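Local atomic coordinates of probable ribosomal RNA small subunit methyltransferase (Thermus thermophilus, PDB entry 3DMH), a protein that transfers a methyl group from S-adenosylmethionine to the exocyclic N2 amino group of a guanosine in 16S ribosomal RNA. Residues V237-A242 and I301-P306; F22-A27 and S75-R80. One frame throughout, in Å; residues are numbered along the deposited sequence.

Contact 1. Residues V237-A242 and I301-P306. With SAM (S-adenosylmethionine), chain D; GMP (guanosine), chain E.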
ATOM      1  N   VAL A 237       2.287  21.202   5.510  1.00 19.47           N
ATOM      2  CA  VAL A 237       3.190  20.051   5.442  1.00 19.77           C
ATOM      3  C   VAL A 237       2.541  18.981   4.577  1.00 19.78           C
ATOM      4  O   VAL A 237       1.343  18.722   4.711  1.00 20.81           O
ATOM      5  CB  VAL A 237       3.442  19.459   6.851  1.00 19.74           C
ATOM      6  CG1 VAL A 237       4.218  18.136   6.778  1.00 21.64           C
ATOM      7  CG2 VAL A 237       4.194  20.462   7.723  1.00 20.56           C
ATOM      8  N   LEU A 238       3.324  18.377   3.678  1.00 18.63           N
ATOM      9  CA  LEU A 238       2.904  17.185   2.952  1.00 18.77           C
ATOM     10  C   LEU A 238       3.738  16.023   3.460  1.00 18.63           C
ATOM     11  O   LEU A 238       4.967  16.134   3.482  1.00 19.90           O
ATOM     12  CB  LEU A 238       3.151  17.340   1.455  1.00 19.19           C
ATOM     13  CG  LEU A 238       2.744  16.158   0.562  1.00 19.51           C
ATOM     14  CD1 LEU A 238       1.243  15.923   0.590  1.00 20.51           C
ATOM     15  CD2 LEU A 238       3.167  16.490  -0.865  1.00 20.04           C
ATOM     16  N   ASP A 239       3.062  14.943   3.864  1.00 18.89           N
ATOM     17  CA  ASP A 239       3.728  13.717   4.330  1.00 18.38           C
ATOM     18  C   ASP A 239       3.548  12.695   3.209  1.00 19.40           C
ATOM     19  O   ASP A 239       2.425  12.205   2.990  1.00 20.08           O
ATOM     20  CB  ASP A 239       3.088  13.239   5.644  1.00 19.31           C
ATOM     21  CG  ASP A 239       3.742  11.992   6.227  1.00 18.75           C
ATOM     22  OD1 ASP A 239       4.607  11.377   5.584  1.00 20.61           O
ATOM     23  OD2 ASP A 239       3.327  11.631   7.343  1.00 22.04           O
ATOM     24  N   LEU A 240       4.639  12.409   2.478  1.00 18.38           N
ATOM     25  CA  LEU A 240       4.574  11.478   1.342  1.00 18.67           C
ATOM     26  C   LEU A 240       4.690  10.050   1.849  1.00 19.26           C
ATOM     27  O   LEU A 240       5.763   9.616   2.325  1.00 19.85           O
ATOM     28  CB  LEU A 240       5.701  11.761   0.340  1.00 19.79           C
ATOM     29  CG  LEU A 240       5.630  13.057  -0.454  1.00 18.94           C
ATOM     30  CD1 LEU A 240       6.943  13.373  -1.135  1.00 21.28           C
ATOM     31  CD2 LEU A 240       4.513  12.985  -1.492  1.00 20.97           C
ATOM     32  N   GLY A 241       3.600   9.293   1.733  1.00 18.58           N
ATOM     33  CA  GLY A 241       3.569   7.927   2.214  1.00 19.21           C
ATOM     34  C   GLY A 241       3.308   7.942   3.696  1.00 19.04           C
ATOM     35  O   GLY A 241       4.119   7.470   4.479  1.00 19.47           O
ATOM     36  N   ALA A 242       2.161   8.492   4.089  1.00 19.77           N
ATOM     37  CA  ALA A 242       1.929   8.835   5.514  1.00 18.69           C
ATOM     38  C   ALA A 242       1.752   7.625   6.433  1.00 18.45           C
ATOM     39  O   ALA A 242       1.946   7.743   7.666  1.00 19.27           O
ATOM     40  CB  ALA A 242       0.721   9.816   5.668  1.00 19.15           C
ATOM     41  N   ILE A 301       6.784  22.561   3.997  1.00 21.00           N
ATOM     42  CA  ILE A 301       7.634  21.476   4.487  1.00 20.40           C
ATOM     43  C   ILE A 301       7.107  20.177   3.906  1.00 20.16           C
ATOM     44  O   ILE A 301       5.906  19.928   3.947  1.00 19.90           O
ATOM     45  CB  ILE A 301       7.593  21.377   6.033  1.00 21.21           C
ATOM     46  CG1 ILE A 301       8.152  22.652   6.667  1.00 21.29           C
ATOM     47  CG2 ILE A 301       8.391  20.176   6.537  1.00 20.47           C
ATOM     48  CD1 ILE A 301       7.826  22.779   8.144  1.00 25.27           C
ATOM     49  N   ILE A 302       8.004  19.349   3.378  1.00 19.26           N
ATOM     50  CA  ILE A 302       7.616  18.020   2.901  1.00 19.24           C
ATOM     51  C   ILE A 302       8.507  16.984   3.560  1.00 19.68           C
ATOM     52  O   ILE A 302       9.731  17.169   3.641  1.00 19.82           O
ATOM     53  CB  ILE A 302       7.688  17.929   1.366  1.00 19.23           C
ATOM     54  CG1 ILE A 302       6.673  18.913   0.773  1.00 19.37           C
ATOM     55  CG2 ILE A 302       7.404  16.476   0.897  1.00 19.99           C
ATOM     56  CD1 ILE A 302       6.543  18.880  -0.734  1.00 20.42           C
ATOM     57  N   VAL A 303       7.889  15.945   4.112  1.00 19.15           N
ATOM     58  CA  VAL A 303       8.647  14.919   4.835  1.00 19.49           C
ATOM     59  C   VAL A 303       8.340  13.573   4.221  1.00 19.42           C
ATOM     60  O   VAL A 303       7.227  13.349   3.725  1.00 19.43           O
ATOM     61  CB  VAL A 303       8.310  14.875   6.360  1.00 20.18           C
ATOM     62  CG1 VAL A 303       8.663  16.194   7.023  1.00 20.33           C
ATOM     63  CG2 VAL A 303       6.824  14.525   6.586  1.00 20.92           C
ATOM     64  N   THR A 304       9.311  12.665   4.271  1.00 19.00           N
ATOM     65  CA  THR A 304       9.032  11.315   3.811  1.00 18.71           C
ATOM     66  C   THR A 304       9.999  10.296   4.379  1.00 19.71           C
ATOM     67  O   THR A 304      11.190  10.564   4.500  1.00 19.33           O
ATOM     68  CB  THR A 304       9.006  11.221   2.256  1.00 19.44           C
ATOM     69  OG1 THR A 304       8.550   9.916   1.866  1.00 20.35           O
ATOM     70  CG2 THR A 304      10.404  11.498   1.636  1.00 19.02           C
ATOM     71  N   ASN A 305       9.426   9.150   4.751  1.00 19.14           N
ATOM     72  CA  ASN A 305      10.158   7.908   4.990  1.00 19.84           C
ATOM     73  C   ASN A 305       9.688   6.987   3.846  1.00 20.16           C
ATOM     74  O   ASN A 305       8.653   6.321   3.984  1.00 20.76           O
ATOM     75  CB  ASN A 305       9.743   7.366   6.359  1.00 19.99           C
ATOM     76  CG  ASN A 305      10.420   6.056   6.712  1.00 21.38           C
ATOM     77  OD1 ASN A 305      11.210   5.527   5.937  1.00 23.63           O
ATOM     78  ND2 ASN A 305      10.102   5.520   7.900  1.00 22.60           N
ATOM     79  N   PRO A 306      10.385   7.010   2.694  1.00 20.66           N
ATOM     80  CA  PRO A 306       9.820   6.330   1.526  1.00 20.56           C
ATOM     81  C   PRO A 306       9.805   4.808   1.617  1.00 20.16           C
ATOM     82  O   PRO A 306      10.574   4.205   2.399  1.00 20.77           O
ATOM     83  CB  PRO A 306      10.738   6.742   0.364  1.00 20.00           C
ATOM     84  CG  PRO A 306      11.652   7.765   0.878  1.00 23.13           C
ATOM     85  CD  PRO A 306      11.659   7.696   2.383  1.00 20.89           C
TER
HETATM   86  N   SAM D 384       5.298   7.644   7.018  1.00 16.82           N
HETATM   87  CA  SAM D 384       5.043   6.319   7.682  1.00 17.87           C
HETATM   88  C   SAM D 384       6.060   6.118   8.785  1.00 18.59           C
HETATM   89  O   SAM D 384       7.021   6.899   8.788  1.00 19.76           O
HETATM   90  OXT SAM D 384       5.916   5.187   9.595  1.00 19.44           O
HETATM   91  CB  SAM D 384       5.169   5.163   6.687  1.00 17.79           C
HETATM   92  CG  SAM D 384       6.529   5.023   5.997  1.00 17.65           C
HETATM   93  SD  SAM D 384       6.589   3.543   4.936  1.00 19.20           S
HETATM   94  CE  SAM D 384       8.377   3.249   4.823  1.00 19.57           C
HETATM   95  C5' SAM D 384       6.251   4.134   3.252  1.00 17.16           C
HETATM   96  C4' SAM D 384       4.772   4.394   3.016  1.00 15.33           C
HETATM   97  O4' SAM D 384       4.673   4.741   1.637  1.00 13.93           O
HETATM   98  C3' SAM D 384       3.852   3.192   3.270  1.00 14.02           C
HETATM   99  O3' SAM D 384       2.808   3.511   4.181  1.00 13.83           O
HETATM  100  C2' SAM D 384       3.334   2.845   1.871  1.00 13.48           C
HETATM  101  O2' SAM D 384       2.049   2.257   1.828  1.00 14.54           O
HETATM  102  C1' SAM D 384       3.423   4.225   1.224  1.00 13.93           C
HETATM  103  N9  SAM D 384       3.360   4.146  -0.223  1.00 11.94           N
HETATM  104  C8  SAM D 384       3.818   3.136  -1.067  1.00 13.52           C
HETATM  105  N7  SAM D 384       3.579   3.492  -2.353  1.00 12.59           N
HETATM  106  C5  SAM D 384       2.952   4.720  -2.332  1.00 11.05           C
HETATM  107  C6  SAM D 384       2.433   5.554  -3.329  1.00 11.86           C
HETATM  108  N6  SAM D 384       2.473   5.203  -4.621  1.00 12.42           N
HETATM  109  N1  SAM D 384       1.861   6.743  -2.939  1.00 12.34           N
HETATM  110  C2  SAM D 384       1.779   7.108  -1.613  1.00 12.71           C
HETATM  111  N3  SAM D 384       2.234   6.273  -0.599  1.00 12.22           N
HETATM  112  C4  SAM D 384       2.816   5.116  -0.985  1.00 11.34           C
HETATM  113  C4' GMP E 385      16.139  -2.188   9.755  1.00 35.04           C
HETATM  114  O4' GMP E 385      15.902  -1.094   8.859  1.00 34.35           O
HETATM  115  C3' GMP E 385      15.325  -3.357   9.225  1.00 35.10           C
HETATM  116  O3' GMP E 385      14.096  -3.395   9.963  1.00 37.19           O
HETATM  117  C2' GMP E 385      15.040  -2.980   7.782  1.00 33.44           C
HETATM  118  O2' GMP E 385      13.812  -3.546   7.323  1.00 35.73           O
HETATM  119  C1' GMP E 385      14.945  -1.466   7.862  1.00 30.01           C
HETATM  120  N9  GMP E 385      15.293  -0.731   6.628  1.00 28.75           N
HETATM  121  C8  GMP E 385      16.172  -1.072   5.670  1.00 27.39           C
HETATM  122  N7  GMP E 385      16.235  -0.125   4.698  1.00 28.28           N
HETATM  123  C5  GMP E 385      15.389   0.869   5.049  1.00 27.09           C
HETATM  124  C6  GMP E 385      14.956   2.174   4.483  1.00 27.64           C
HETATM  125  O6  GMP E 385      15.429   2.597   3.407  1.00 26.21           O
HETATM  126  N1  GMP E 385      14.040   2.879   5.172  1.00 26.73           N
HETATM  127  C2  GMP E 385      13.506   2.453   6.343  1.00 27.53           C
HETATM  128  N2  GMP E 385      12.584   3.197   7.001  1.00 26.43           N
HETATM  129  N3  GMP E 385      13.858   1.269   6.919  1.00 26.36           N
HETATM  130  C4  GMP E 385      14.775   0.464   6.325  1.00 27.70           C
HETATM  131  O   HOH W   1       6.422   9.408   5.057  1.00 14.70           O
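T304 reaches across to L240 at the ends of two parallel neighbouring strands: T304 OG1 donates to L240 O at 2.8 Å, meeting the carbonyl at 138° and tilted 23° from its plane. With OG1 anti to the backbone N (chi1 -172°), the hydroxyl faces the other strand. A water lies within bonding distance of the same carbonyl and of D239 OD1, the latter 2.7 Å away, and accepts from the backbone N of N305; D239 OD2 turns elsewhere, to T248.

Behind this polar end, L238 and I302 run alongside each other off the same face, with L238 CB 3.9 Å from I302 CG1. L240 instead crosses I302, CD1 resting on I302 CG2 at 3.7 Å. L240 and T304 carry this face onto F322 of helix 317-329. On the opposite face V237 CG2 packs against I301 CB at 3.9 Å, and V303 sets CG2 beside D239, while helix 214-227 covers I301 and V303. Backbone bonds from L238 N to I301 O, V303 N to L238 O and L240 N to V303 O join the strands.

Past the strand ends the ligands take over. G241 O accepts from the SAM amino N at 2.8 Å, and N305 OD1 accepts from guanosine N2 at 2.9 Å, while D213 and S216 hold N305 ND2. Guanosine N2 stands 4.7 Å from the SAM methyl carbon CE. A glycine-rich cofactor loop beside an Asn-Pro-Pro-Phe segment starting at N305 is typical of Rossmann-like methyltransferases that modify exocyclic amino groups.

Contact 2. Residues F22-A27 and S75-R80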
ATOM      1  N   PHE A  22      -4.142  -1.854 -18.731  1.00 16.66           N
ATOM      2  CA  PHE A  22      -3.293  -0.735 -18.322  1.00 17.24           C
ATOM      3  C   PHE A  22      -2.444  -1.077 -17.119  1.00 16.70           C
ATOM      4  O   PHE A  22      -2.924  -1.678 -16.149  1.00 17.31           O
ATOM      5  CB  PHE A  22      -4.134   0.498 -17.984  1.00 17.27           C
ATOM      6  CG  PHE A  22      -4.720   1.181 -19.213  1.00 16.06           C
ATOM      7  CD1 PHE A  22      -4.073   2.274 -19.774  1.00 15.90           C
ATOM      8  CD2 PHE A  22      -5.915   0.728 -19.807  1.00 16.45           C
ATOM      9  CE1 PHE A  22      -4.597   2.935 -20.868  1.00 16.47           C
ATOM     10  CE2 PHE A  22      -6.432   1.380 -20.937  1.00 16.70           C
ATOM     11  CZ  PHE A  22      -5.766   2.492 -21.455  1.00 16.95           C
ATOM     12  N   ILE A  23      -1.201  -0.624 -17.179  1.00 16.76           N
ATOM     13  CA  ILE A  23      -0.282  -0.738 -16.048  1.00 18.45           C
ATOM     14  C   ILE A  23       0.347   0.632 -15.793  1.00 17.75           C
ATOM     15  O   ILE A  23       0.285   1.529 -16.638  1.00 17.20           O
ATOM     16  CB  ILE A  23       0.803  -1.828 -16.288  1.00 19.62           C
ATOM     17  CG1 ILE A  23       1.779  -1.385 -17.375  1.00 20.16           C
ATOM     18  CG2 ILE A  23       0.122  -3.217 -16.581  1.00 21.08           C
ATOM     19  CD1 ILE A  23       2.991  -2.301 -17.510  1.00 21.95           C
ATOM     20  N   LYS A  24       0.993   0.792 -14.647  1.00 17.15           N
ATOM     21  CA  LYS A  24       1.732   2.033 -14.396  1.00 17.46           C
ATOM     22  C   LYS A  24       2.793   1.738 -13.345  1.00 17.38           C
ATOM     23  O   LYS A  24       2.662   0.754 -12.591  1.00 17.70           O
ATOM     24  CB  LYS A  24       0.813   3.183 -13.911  1.00 17.23           C
ATOM     25  CG  LYS A  24       0.323   3.001 -12.471  1.00 16.84           C
ATOM     26  CD  LYS A  24      -0.458   4.211 -11.935  1.00 16.36           C
ATOM     27  CE  LYS A  24       0.348   5.492 -11.969  1.00 17.98           C
ATOM     28  NZ  LYS A  24       1.529   5.492 -11.024  1.00 16.41           N
ATOM     29  N   PRO A  25       3.821   2.606 -13.268  1.00 18.16           N
ATOM     30  CA  PRO A  25       4.783   2.481 -12.174  1.00 18.73           C
ATOM     31  C   PRO A  25       4.061   2.503 -10.820  1.00 19.85           C
ATOM     32  O   PRO A  25       3.086   3.224 -10.627  1.00 19.07           O
ATOM     33  CB  PRO A  25       5.679   3.708 -12.356  1.00 18.74           C
ATOM     34  CG  PRO A  25       5.624   3.992 -13.865  1.00 18.70           C
ATOM     35  CD  PRO A  25       4.146   3.730 -14.169  1.00 18.48           C
ATOM     36  N   GLY A  26       4.509   1.643  -9.909  1.00 20.03           N
ATOM     37  CA  GLY A  26       3.927   1.615  -8.560  1.00 21.07           C
ATOM     38  C   GLY A  26       2.664   0.786  -8.368  1.00 21.00           C
ATOM     39  O   GLY A  26       2.117   0.702  -7.256  1.00 22.42           O
ATOM     40  N   ALA A  27       2.179   0.157  -9.440  1.00 20.74           N
ATOM     41  CA  ALA A  27       1.029  -0.734  -9.350  1.00 20.24           C
ATOM     42  C   ALA A  27       1.454  -2.221  -9.343  1.00 20.65           C
ATOM     43  O   ALA A  27       2.249  -2.660 -10.211  1.00 22.60           O
ATOM     44  CB  ALA A  27       0.070  -0.474 -10.507  1.00 19.75           C
ATOM     45  N   SER A  75      -4.941  -0.483  -3.208  1.00 16.72           N
ATOM     46  CA  SER A  75      -3.967   0.438  -3.783  1.00 17.06           C
ATOM     47  C   SER A  75      -4.612   1.402  -4.744  1.00 17.31           C
ATOM     48  O   SER A  75      -5.245   1.002  -5.725  1.00 17.88           O
ATOM     49  CB  SER A  75      -2.880  -0.364  -4.502  1.00 17.99           C
ATOM     50  OG  SER A  75      -2.137   0.450  -5.430  1.00 17.35           O
ATOM     51  N   ARG A  76      -4.401   2.684  -4.491  1.00 16.89           N
ATOM     52  CA  ARG A  76      -4.929   3.703  -5.390  1.00 17.06           C
ATOM     53  C   ARG A  76      -4.344   3.554  -6.793  1.00 17.24           C
ATOM     54  O   ARG A  76      -5.081   3.620  -7.773  1.00 18.33           O
ATOM     55  CB  ARG A  76      -4.699   5.120  -4.837  1.00 17.59           C
ATOM     56  CG  ARG A  76      -5.701   6.086  -5.414  1.00 16.81           C
ATOM     57  CD  ARG A  76      -7.017   6.032  -4.597  1.00 16.72           C
ATOM     58  NE  ARG A  76      -8.063   6.826  -5.214  1.00 19.56           N
ATOM     59  CZ  ARG A  76      -9.153   7.238  -4.572  1.00 19.98           C
ATOM     60  NH1 ARG A  76      -9.358   6.909  -3.283  1.00 18.75           N
ATOM     61  NH2 ARG A  76     -10.048   7.992  -5.232  1.00 18.69           N
ATOM     62  N   ALA A  77      -3.025   3.352  -6.880  1.00 17.03           N
ATOM     63  CA  ALA A  77      -2.355   3.162  -8.172  1.00 17.07           C
ATOM     64  C   ALA A  77      -2.992   2.015  -8.954  1.00 17.51           C
ATOM     65  O   ALA A  77      -3.231   2.139 -10.167  1.00 18.99           O
ATOM     66  CB  ALA A  77      -0.855   2.910  -7.973  1.00 18.78           C
ATOM     67  N   ALA A  78      -3.260   0.899  -8.270  1.00 17.58           N
ATOM     68  CA  ALA A  78      -3.850  -0.253  -8.971  1.00 17.29           C
ATOM     69  C   ALA A  78      -5.288   0.051  -9.432  1.00 17.05           C
ATOM     70  O   ALA A  78      -5.677  -0.282 -10.563  1.00 18.50           O
ATOM     71  CB  ALA A  78      -3.793  -1.497  -8.091  1.00 18.11           C
ATOM     72  N   PHE A  79      -6.082   0.729  -8.586  1.00 17.00           N
ATOM     73  CA  PHE A  79      -7.441   1.137  -9.017  1.00 17.77           C
ATOM     74  C   PHE A  79      -7.445   2.085 -10.219  1.00 18.70           C
ATOM     75  O   PHE A  79      -8.267   1.936 -11.121  1.00 19.78           O
ATOM     76  CB  PHE A  79      -8.190   1.652  -7.807  1.00 18.42           C
ATOM     77  CG  PHE A  79      -8.533   0.553  -6.844  1.00 18.40           C
ATOM     78  CD1 PHE A  79      -9.297  -0.506  -7.292  1.00 30.51           C
ATOM     79  N   ARG A  80      -6.451   2.969 -10.319  1.00 18.59           N
ATOM     80  CA  ARG A  80      -6.352   3.820 -11.525  1.00 18.35           C
ATOM     81  C   ARG A  80      -6.220   2.933 -12.767  1.00 17.72           C
ATOM     82  O   ARG A  80      -6.862   3.186 -13.806  1.00 18.43           O
ATOM     83  CB  ARG A  80      -5.138   4.741 -11.466  1.00 20.48           C
ATOM     84  CG  ARG A  80      -5.203   5.818 -10.413  1.00 22.49           C
ATOM     85  CD  ARG A  80      -3.811   6.445 -10.206  1.00 29.20           C
ATOM     86  NE  ARG A  80      -3.587   7.590 -11.078  1.00 29.16           N
ATOM     87  CZ  ARG A  80      -2.488   8.363 -11.101  1.00 28.33           C
ATOM     88  NH1 ARG A  80      -1.440   8.142 -10.279  1.00 19.55           N
ATOM     89  NH2 ARG A  80      -2.436   9.393 -11.965  1.00 31.56           N
TER
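A type II beta turn from K24 to A27 leads out of strand 19-23 and lies against the first turn of helix 76-84, where K24, G26 and A27 meet A77, A78 and R80. K24 lays its CE over one face of the R80 guanidinium, 3.6 Å from R80 NH1. Bends at chi3 (-58°) and chi4 (-67°) curl the lysine back on its own turn, where K24 NZ donates to P25 O at 2.8 Å in the carbonyl plane. The two like charges stand close, K24 NZ 4.0 Å from R80 NH1, and D288, a cofactor-binding residue, forms salt bridges to both and would probably offset their repulsion. An alanine in place of K24 would probably leave D288 with one salt bridge fewer, P25 O without its ammonium partner and a gap over the R80 guanidinium.

Beside this charged patch small groups meet: A77 CB packs against G26 O at 3.8 Å, and A27 CB lies 4.3 Å from A77 CB and 4.2 Å from A78 CA. S75 caps the helix, its OG accepting from A78 N at 3.1 Å, and also bonds D263. Further along helix 76-84, C81 touches K24 and A27, and A84 touches F22; on the strand side F22 and I23 pack on strand 12-16, while A78 leans on E73 of strand 68-73.

In the fold
Along the chain both segments of contact 2 come before those of contact 1, and the centres are 20 Å apart, with about 11 Å between nearest atoms. Each belongs to a different seven-stranded mixed sheet, though both share the strand order 3-2-1-4-5-7-6, consistent with a repeated methyltransferase fold. Contact 1 joins the adjacent third and fourth strands across the second sheet, 236-240 and 299-304; contact 2 sits on the helix following strand 68-73 of the first. Both face the bound SAM: contact 1 holds its amino acid end; in contact 2 the A77 side chain comes about 5 Å from it, and K24 and R80 grip D288, which itself bonds SAM. The first half thus borders the second's cofactor site.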